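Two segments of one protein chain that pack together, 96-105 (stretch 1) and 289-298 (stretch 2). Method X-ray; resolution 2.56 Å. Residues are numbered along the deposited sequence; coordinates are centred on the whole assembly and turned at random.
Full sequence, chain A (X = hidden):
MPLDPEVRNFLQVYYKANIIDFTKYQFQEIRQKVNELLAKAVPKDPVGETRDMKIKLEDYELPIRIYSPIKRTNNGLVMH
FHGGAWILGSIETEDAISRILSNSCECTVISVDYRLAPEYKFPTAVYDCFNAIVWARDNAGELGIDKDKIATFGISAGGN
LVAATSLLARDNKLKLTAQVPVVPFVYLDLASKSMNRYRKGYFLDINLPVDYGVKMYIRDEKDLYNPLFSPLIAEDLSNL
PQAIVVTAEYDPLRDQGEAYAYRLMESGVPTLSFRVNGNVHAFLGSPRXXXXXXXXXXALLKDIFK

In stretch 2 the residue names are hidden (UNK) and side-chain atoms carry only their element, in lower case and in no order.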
# COMPACT_ATOMS: atom_id res chain seq x y z
N ALA A 96 -4.68 30.49 14.82
CA ALA A 96 -3.52 30.68 13.92
C ALA A 96 -3.80 30.18 12.50
O ALA A 96 -3.33 30.79 11.52
CB ALA A 96 -2.26 30.00 14.48
N ILE A 97 -4.56 29.09 12.39
CA ILE A 97 -4.99 28.59 11.09
C ILE A 97 -5.93 29.57 10.39
O ILE A 97 -5.76 29.82 9.18
CB ILE A 97 -5.65 27.22 11.15
CG1 ILE A 97 -4.69 26.19 11.81
CG2 ILE A 97 -6.00 26.74 9.75
CD1 ILE A 97 -3.28 26.11 11.22
N SER A 98 -6.89 30.11 11.15
CA SER A 98 -7.87 31.02 10.59
C SER A 98 -7.22 32.26 10.03
O SER A 98 -7.65 32.77 9.01
CB SER A 98 -8.89 31.42 11.64
OG SER A 98 -9.48 30.30 12.28
N ARG A 99 -6.19 32.76 10.73
CA ARG A 99 -5.46 33.95 10.32
C ARG A 99 -4.70 33.73 9.02
O ARG A 99 -4.77 34.55 8.11
CB ARG A 99 -4.45 34.40 11.39
CG ARG A 99 -5.08 34.96 12.61
CD ARG A 99 -4.20 34.82 13.86
NE ARG A 99 -4.70 35.64 14.94
CZ ARG A 99 -4.56 36.95 15.00
NH1 ARG A 99 -3.89 37.60 14.08
NH2 ARG A 99 -5.06 37.64 16.01
N ILE A 100 -3.93 32.64 8.95
CA ILE A 100 -3.21 32.30 7.72
C ILE A 100 -4.20 32.05 6.57
O ILE A 100 -3.94 32.44 5.43
CB ILE A 100 -2.33 31.06 7.90
CG1 ILE A 100 -1.23 31.34 8.93
CG2 ILE A 100 -1.67 30.66 6.59
CD1 ILE A 100 -0.60 30.07 9.48
N LEU A 101 -5.33 31.42 6.87
CA LEU A 101 -6.29 31.07 5.84
C LEU A 101 -6.93 32.30 5.24
O LEU A 101 -7.07 32.43 3.99
CB LEU A 101 -7.36 30.12 6.39
CG LEU A 101 -8.41 29.59 5.37
CD1 LEU A 101 -7.81 28.73 4.26
CD2 LEU A 101 -9.45 28.83 6.15
N SER A 102 -7.31 33.21 6.12
CA SER A 102 -7.89 34.50 5.74
C SER A 102 -6.95 35.31 4.84
O SER A 102 -7.36 35.86 3.84
CB SER A 102 -8.22 35.31 7.01
OG SER A 102 -8.86 36.55 6.70
N ASN A 103 -5.68 35.38 5.21
CA ASN A 103 -4.70 36.16 4.46
C ASN A 103 -4.40 35.54 3.11
O ASN A 103 -4.21 36.25 2.14
CB ASN A 103 -3.41 36.31 5.26
CG ASN A 103 -3.56 37.25 6.45
OD1 ASN A 103 -4.43 38.10 6.47
ND2 ASN A 103 -2.69 37.10 7.45
N SER A 104 -4.37 34.21 3.05
CA SER A 104 -4.10 33.47 1.81
C SER A 104 -5.28 33.57 0.86
O SER A 104 -5.11 33.79 -0.33
CB SER A 104 -3.86 32.01 2.11
OG SER A 104 -2.72 31.83 2.90
N CYS A 105 -6.48 33.38 1.40
CA CYS A 105 -7.72 33.55 0.64
C CYS A 105 -7.97 35.00 0.24
O CYS A 105 -8.64 35.25 -0.76
CB CYS A 105 -8.93 33.09 1.46
SG CYS A 105 -8.99 31.32 1.69
N UNK A 289 4.88 22.65 7.71
CA UNK A 289 3.91 21.92 6.87
C UNK A 289 2.48 22.40 7.05
O UNK A 289 1.71 22.54 6.09
c UNK A 289 3.11 19.68 6.19
o UNK A 289 5.28 19.96 7.00
c UNK A 289 3.95 20.42 7.15
N UNK A 290 2.11 22.68 8.30
CA UNK A 290 0.77 23.15 8.63
C UNK A 290 0.48 24.48 7.94
O UNK A 290 -0.60 24.73 7.43
c UNK A 290 0.64 23.28 10.14
o UNK A 290 -0.65 23.78 10.45
N UNK A 291 1.49 25.33 7.90
CA UNK A 291 1.36 26.61 7.24
C UNK A 291 1.22 26.45 5.71
O UNK A 291 0.35 27.05 5.08
n UNK A 291 2.37 31.93 8.05
c UNK A 291 2.56 27.51 7.57
n UNK A 291 3.71 30.09 8.52
n UNK A 291 3.09 31.55 10.19
c UNK A 291 3.05 31.19 8.92
c UNK A 291 2.52 28.83 6.84
c UNK A 291 3.76 29.61 7.14
N UNK A 292 2.10 25.64 5.14
CA UNK A 292 2.14 25.40 3.69
C UNK A 292 0.84 24.83 3.17
O UNK A 292 0.35 25.29 2.13
n UNK A 292 6.62 24.69 2.15
c UNK A 292 5.78 24.25 3.08
o UNK A 292 5.91 23.15 3.64
c UNK A 292 4.65 25.16 3.41
c UNK A 292 3.29 24.47 3.33
N UNK A 293 0.27 23.88 3.89
CA UNK A 293 -1.03 23.31 3.51
C UNK A 293 -2.11 24.36 3.49
O UNK A 293 -2.93 24.41 2.55
c UNK A 293 -0.46 20.93 4.13
c UNK A 293 -2.83 21.63 4.16
c UNK A 293 -1.41 22.10 4.39
N UNK A 294 -2.15 25.20 4.55
CA UNK A 294 -3.17 26.29 4.67
C UNK A 294 -3.03 27.31 3.53
O UNK A 294 -4.02 27.78 2.99
o UNK A 294 -3.02 26.05 7.08
c UNK A 294 -3.09 27.02 6.03
c UNK A 294 -4.31 27.83 6.27
N UNK A 295 -1.78 27.65 3.21
CA UNK A 295 -1.50 28.58 2.11
C UNK A 295 -1.91 28.00 0.74
O UNK A 295 -2.48 28.73 -0.08
c UNK A 295 -0.01 28.98 2.10
c UNK A 295 0.42 29.63 0.81
c UNK A 295 0.26 29.93 3.24
N UNK A 296 -1.60 26.73 0.52
CA UNK A 296 -2.05 26.03 -0.73
C UNK A 296 -3.58 26.06 -0.89
O UNK A 296 -4.12 26.39 -1.96
c UNK A 296 -0.09 24.45 -0.94
s UNK A 296 0.50 22.79 -1.23
c UNK A 296 0.12 22.02 0.32
c UNK A 296 -1.58 24.57 -0.75
N UNK A 297 -4.26 25.71 0.20
CA UNK A 297 -5.70 25.69 0.20
C UNK A 297 -6.24 27.07 -0.09
O UNK A 297 -7.19 27.20 -0.84
c UNK A 297 -6.22 23.04 3.01
c UNK A 297 -6.03 23.62 1.60
c UNK A 297 -6.24 25.15 1.52
c UNK A 297 -7.71 25.49 1.72
N UNK A 298 -5.67 28.10 0.55
CA UNK A 298 -6.08 29.49 0.34
C UNK A 298 -5.95 29.94 -1.10
O UNK A 298 -6.83 30.61 -1.64

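Position 289 has three side-chain atoms, a carbon bearing one oxygen and one carbon. Its side chain does not reach stretch 1, and the branched hydroxyl identifies Thr-289. At position 290 a single carbon carries an oxygen, which lies 3.6 Å from Ile-97 CD1; this is Ser-290.

Position 291 has a chain of three carbons, then a nitrogen and a carbon bearing two more nitrogens. One of the two end nitrogens lies 3.8 Å from Ile-100 CG1, and Ile-100 CD1 sits over one face of the planar group. This is the signature of Arg-291. Its CB leaves sideways, but the extended start of the chain (chi1 and chi2 both t) and the turn at chi3 bring the guanidinium, through NH1, to Ile-100.

The CA-to-CB bond of position 292 points away from stretch 1; three carbons, the last carrying one oxygen and one nitrogen, fit a carboxamide. Glutamine and glutamate differ here by that nitrogen, so it is Gln-292. Position 293 has one carbon forking into two, does not reach stretch 1, and is Val-293.

At position 294 the CB, pointing toward stretch 1, bears an oxygen and a carbon. That end carbon sits 3.9 Å from Ile-100 CG2 and 3.8 Å from Leu-101 CB, hence Thr-294. Its OG1 donates a hydrogen bond to Ser-290 O at 2.8 Å. The hydroxyl is thus satisfied within its own helix, and the methyl, CG2, packs against the other.

Position 295 is again a carbon bearing two carbons; one of the two end carbons lies 3.9 Å from Ile-100 CG2 and 3.6 Å from Ser-104 OG. It is Val-295. Position 296 is an unbranched chain of two carbons, sulfur and carbon; its CA-to-CB bond points away from stretch 1, and it is Met-296. Position 297 has four carbons forked at the first, one arm two carbons long; the single carbon of the short arm is 4.1 Å from Leu-101 CD1, as fits Ile-297.

Position 298 has no side-chain atoms. Its CA lies 3.8 Å from Ser-104 CB and 3.7 Å from Cys-105 SG, and an ideal CB would fall 2.3 Å from Ser-104 CB, a clash. It is Gly-298.

The two helices run in broadly the same direction, inclined by 35° with their axes 8.0 Å apart at closest approach. Their CA atoms come within 4.4 Å at Cys-105 and Gly-298, where the absent side chain leaves room for Ser-104. No hydrogen bond crosses the contact. Ser-104 OG instead donates to Ile-100 O at 2.9 Å, much as Thr-294 OG1 donates to Ser-290 O, the backbone oxygen four residues earlier, so the helices meet mainly through van der Waals packing, centred on Ile-100 and Thr-294.

Stretch 2, residues 289-298: TSRQVTVMIG
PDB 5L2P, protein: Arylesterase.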